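Local atomic coordinates of extracellular solute-binding protein family 1 (Arthrobacter chlorophenolicus, PDB entry 4R2F), a protein that probably serves as the extracellular sugar-binding component of a transporter and binds the disaccharide laminaribiose. Residues A[152-157]-A[309-314]. Numbering follows the deposited sequence.
With BGC (beta-D-glucopyranose), chain B; BGC (beta-D-glucopyranose), chain C.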
loop_
_atom_site.group_PDB
_atom_site.type_symbol
_atom_site.label_atom_id
_atom_site.label_comp_id
_atom_site.label_asym_id
_atom_site.label_seq_id
_atom_site.Cartn_x
_atom_site.Cartn_y
_atom_site.Cartn_z
ATOM N N GLN A 152 -0.401 9.809 3.734
ATOM C CA GLN A 152 -1.253 9.366 2.658
ATOM C C GLN A 152 -1.841 8.014 2.988
ATOM O O GLN A 152 -1.382 7.329 3.918
ATOM C CB GLN A 152 -0.515 9.326 1.296
ATOM C CG GLN A 152 0.869 8.684 1.283
ATOM C CD GLN A 152 0.907 7.256 0.751
ATOM O OE1 GLN A 152 0.014 6.443 1.011
ATOM N NE2 GLN A 152 1.957 6.939 0.023
ATOM N N LEU A 153 -2.884 7.673 2.224
ATOM C CA LEU A 153 -3.595 6.443 2.351
ATOM C C LEU A 153 -3.514 5.693 1.049
ATOM O O LEU A 153 -4.081 6.103 0.042
ATOM C CB LEU A 153 -5.046 6.689 2.726
ATOM C CG LEU A 153 -5.307 7.341 4.085
ATOM C CD1 LEU A 153 -6.711 7.941 4.124
ATOM C CD2 LEU A 153 -5.095 6.328 5.186
ATOM N N ASP A 154 -2.817 4.570 1.068
ATOM C CA ASP A 154 -2.547 3.846 -0.171
ATOM C C ASP A 154 -3.567 2.737 -0.244
ATOM O O ASP A 154 -3.446 1.721 0.427
ATOM C CB ASP A 154 -1.117 3.321 -0.163
ATOM C CG ASP A 154 -0.718 2.621 -1.466
ATOM O OD1 ASP A 154 -1.409 2.755 -2.495
ATOM O OD2 ASP A 154 0.298 1.905 -1.434
ATOM N N ILE A 155 -4.572 2.961 -1.070
ATOM C CA ILE A 155 -5.715 2.083 -1.242
ATOM C C ILE A 155 -5.561 1.245 -2.524
ATOM O O ILE A 155 -4.794 1.612 -3.408
ATOM C CB ILE A 155 -7.018 2.936 -1.292
ATOM C CG1 ILE A 155 -8.261 2.083 -1.006
ATOM C CG2 ILE A 155 -7.151 3.681 -2.605
ATOM C CD1 ILE A 155 -9.444 2.887 -0.519
ATOM N N ARG A 156 -6.290 0.135 -2.599
ATOM C CA ARG A 156 -6.119 -0.905 -3.625
ATOM C C ARG A 156 -7.380 -1.084 -4.475
ATOM O O ARG A 156 -8.170 -2.003 -4.255
ATOM C CB ARG A 156 -5.732 -2.236 -2.965
ATOM C CG ARG A 156 -4.322 -2.224 -2.387
ATOM C CD ARG A 156 -3.276 -2.436 -3.479
ATOM N NE ARG A 156 -1.934 -2.111 -3.006
ATOM C CZ ARG A 156 -1.460 -0.884 -2.849
ATOM N NH1 ARG A 156 -2.167 0.169 -3.226
ATOM N NH2 ARG A 156 -0.230 -0.710 -2.390
ATOM N N PRO A 157 -7.570 -0.197 -5.464
ATOM C CA PRO A 157 -8.749 -0.318 -6.286
ATOM C C PRO A 157 -8.578 -1.374 -7.364
ATOM O O PRO A 157 -7.463 -1.722 -7.742
ATOM C CB PRO A 157 -8.901 1.077 -6.926
ATOM C CG PRO A 157 -7.761 1.905 -6.413
ATOM C CD PRO A 157 -6.740 0.945 -5.868
ATOM N N PHE A 309 -3.501 1.030 3.269
ATOM C CA PHE A 309 -2.264 1.208 4.040
ATOM C C PHE A 309 -2.225 2.645 4.570
ATOM O O PHE A 309 -2.270 3.599 3.796
ATOM C CB PHE A 309 -1.012 0.931 3.205
ATOM C CG PHE A 309 -0.932 -0.475 2.730
ATOM C CD1 PHE A 309 -1.589 -0.851 1.570
ATOM C CD2 PHE A 309 -0.249 -1.435 3.461
ATOM C CE1 PHE A 309 -1.562 -2.174 1.123
ATOM C CE2 PHE A 309 -0.206 -2.759 3.022
ATOM C CZ PHE A 309 -0.879 -3.120 1.858
ATOM N N PRO A 310 -2.145 2.796 5.899
ATOM C CA PRO A 310 -2.040 4.097 6.532
ATOM C C PRO A 310 -0.609 4.589 6.566
ATOM O O PRO A 310 0.055 4.525 7.602
ATOM C CB PRO A 310 -2.535 3.811 7.948
ATOM C CG PRO A 310 -2.081 2.429 8.220
ATOM C CD PRO A 310 -2.144 1.703 6.893
ATOM N N ASN A 311 -0.114 5.074 5.438
ATOM C CA ASN A 311 1.287 5.459 5.375
ATOM C C ASN A 311 1.602 6.725 6.135
ATOM O O ASN A 311 0.759 7.619 6.284
ATOM C CB ASN A 311 1.744 5.574 3.927
ATOM C CG ASN A 311 1.832 4.219 3.261
ATOM O OD1 ASN A 311 2.389 3.282 3.830
ATOM N ND2 ASN A 311 1.267 4.098 2.069
ATOM N N ASN A 312 2.834 6.797 6.597
ATOM C CA ASN A 312 3.206 7.766 7.619
ATOM C C ASN A 312 4.676 8.170 7.520
ATOM O O ASN A 312 5.492 7.481 6.907
ATOM C CB ASN A 312 2.916 7.166 9.009
ATOM C CG ASN A 312 3.501 5.773 9.191
ATOM O OD1 ASN A 312 2.831 4.731 8.924
ATOM N ND2 ASN A 312 4.745 5.722 9.607
ATOM N N ILE A 313 4.968 9.346 8.074
ATOM C CA ILE A 313 6.301 9.878 8.148
ATOM C C ILE A 313 6.768 9.721 9.558
ATOM O O ILE A 313 6.066 10.103 10.509
ATOM C CB ILE A 313 6.366 11.385 7.780
ATOM C CG1 ILE A 313 5.773 11.609 6.395
ATOM C CG2 ILE A 313 7.799 11.914 7.804
ATOM C CD1 ILE A 313 5.840 13.047 5.926
ATOM N N MET A 314 7.999 9.237 9.676
ATOM C CA MET A 314 8.560 8.841 10.940
ATOM C C MET A 314 9.904 9.508 11.164
ATOM O O MET A 314 10.641 9.843 10.234
ATOM C CB MET A 314 8.642 7.296 11.037
ATOM C CG MET A 314 9.592 6.571 10.127
ATOM S SD MET A 314 9.135 4.846 9.880
ATOM C CE MET A 314 8.019 5.036 8.508
HETATM C C2 BGC B . 2.321 0.287 0.942
HETATM C C3 BGC B . 3.068 0.273 2.277
HETATM C C4 BGC B . 3.637 -1.114 2.537
HETATM C C5 BGC B . 4.502 -1.553 1.362
HETATM C C6 BGC B . 4.998 -2.996 1.522
HETATM C C1 BGC B . 3.346 -0.091 -0.114
HETATM O O2 BGC B . 1.766 1.570 0.678
HETATM O O3 BGC B . 2.193 0.650 3.340
HETATM O O4 BGC B . 4.472 -1.083 3.687
HETATM O O5 BGC B . 3.771 -1.440 0.137
HETATM O O6 BGC B . 3.913 -3.951 1.538
HETATM C C2 BGC C . 2.878 1.027 -3.546
HETATM C C3 BGC C . 3.646 0.252 -2.463
HETATM C C4 BGC C . 4.298 -0.984 -3.098
HETATM C C5 BGC C . 5.140 -0.574 -4.335
HETATM C C6 BGC C . 5.885 -1.748 -4.981
HETATM C C1 BGC C . 3.796 1.300 -4.752
HETATM O O1 BGC C . 3.077 1.940 -5.805
HETATM O O2 BGC C . 2.366 2.249 -2.987
HETATM O O3 BGC C . 2.726 -0.044 -1.379
HETATM O O4 BGC C . 5.159 -1.698 -2.203
HETATM O O5 BGC C . 4.271 0.033 -5.252
HETATM O O6 BGC C . 4.961 -2.792 -5.300
#
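Asp154 and Phe309 face each other as an antiparallel hydrogen-bonded pair: Asp154 N gives a nearly straight bond to Phe309 O, and Phe309 N returns a more bent one to Asp154 O. Both side chains, with those of Gln152 and Asn311, rise on the sheet face that carries the laminaribiose. Asn311 can be followed outward. Asn311 CB lies 3.5 Å from Gln152 OE1, CG comes next to the same oxygen, and the two branches then divide the work. Asn311 ND2 gives one hydrogen to Gln152 OE1 (2.9 Å), a straight bond that meets the carbonyl from above its plane, the two amides standing at 90°; its other bond goes to O2 of the chain B glucose (2.9 Å). Asn311 OD1 accepts from O3 of the chain B glucose (2.7 Å). Gln152 is thus a second-shell residue that helps set which way the Asn311 amide is turned. Asp154 extends CG anti to its backbone N (chi1 -176°), which brings OD2 to the flank of the disaccharide, where it accepts from O2 of the chain B and O2 of the chain C glucose, both at 2.6 Å. Arg156 grips this carboxylate end-on in a salt bridge, Arg156 NH1 to Asp154 OD1 and NH2 to OD2, each 2.8 Å and from above the carboxylate plane. An alanine in place of Asp154 would remove this acceptor, and would probably leave both O2 hydroxyls without their shared partner and the Arg156 guanidinium freer to swing. The Phe309 ring offers one face, near its rim, to C2 of the chain B glucose; its CE1 lies over one face of the Arg156 guanidinium, planes 38° apart, whose NE is held by His207. Asp154, Arg156, Phe309 and Asn311 form part of the glycan pocket, consistent with the two-lobed solute-binding fold, which holds ligands between its lobes. Here strand 145-161 runs against strand 306-316, with Leu348 bonded to Leu153 through the backbone and helix 364-373 packed on Ile155.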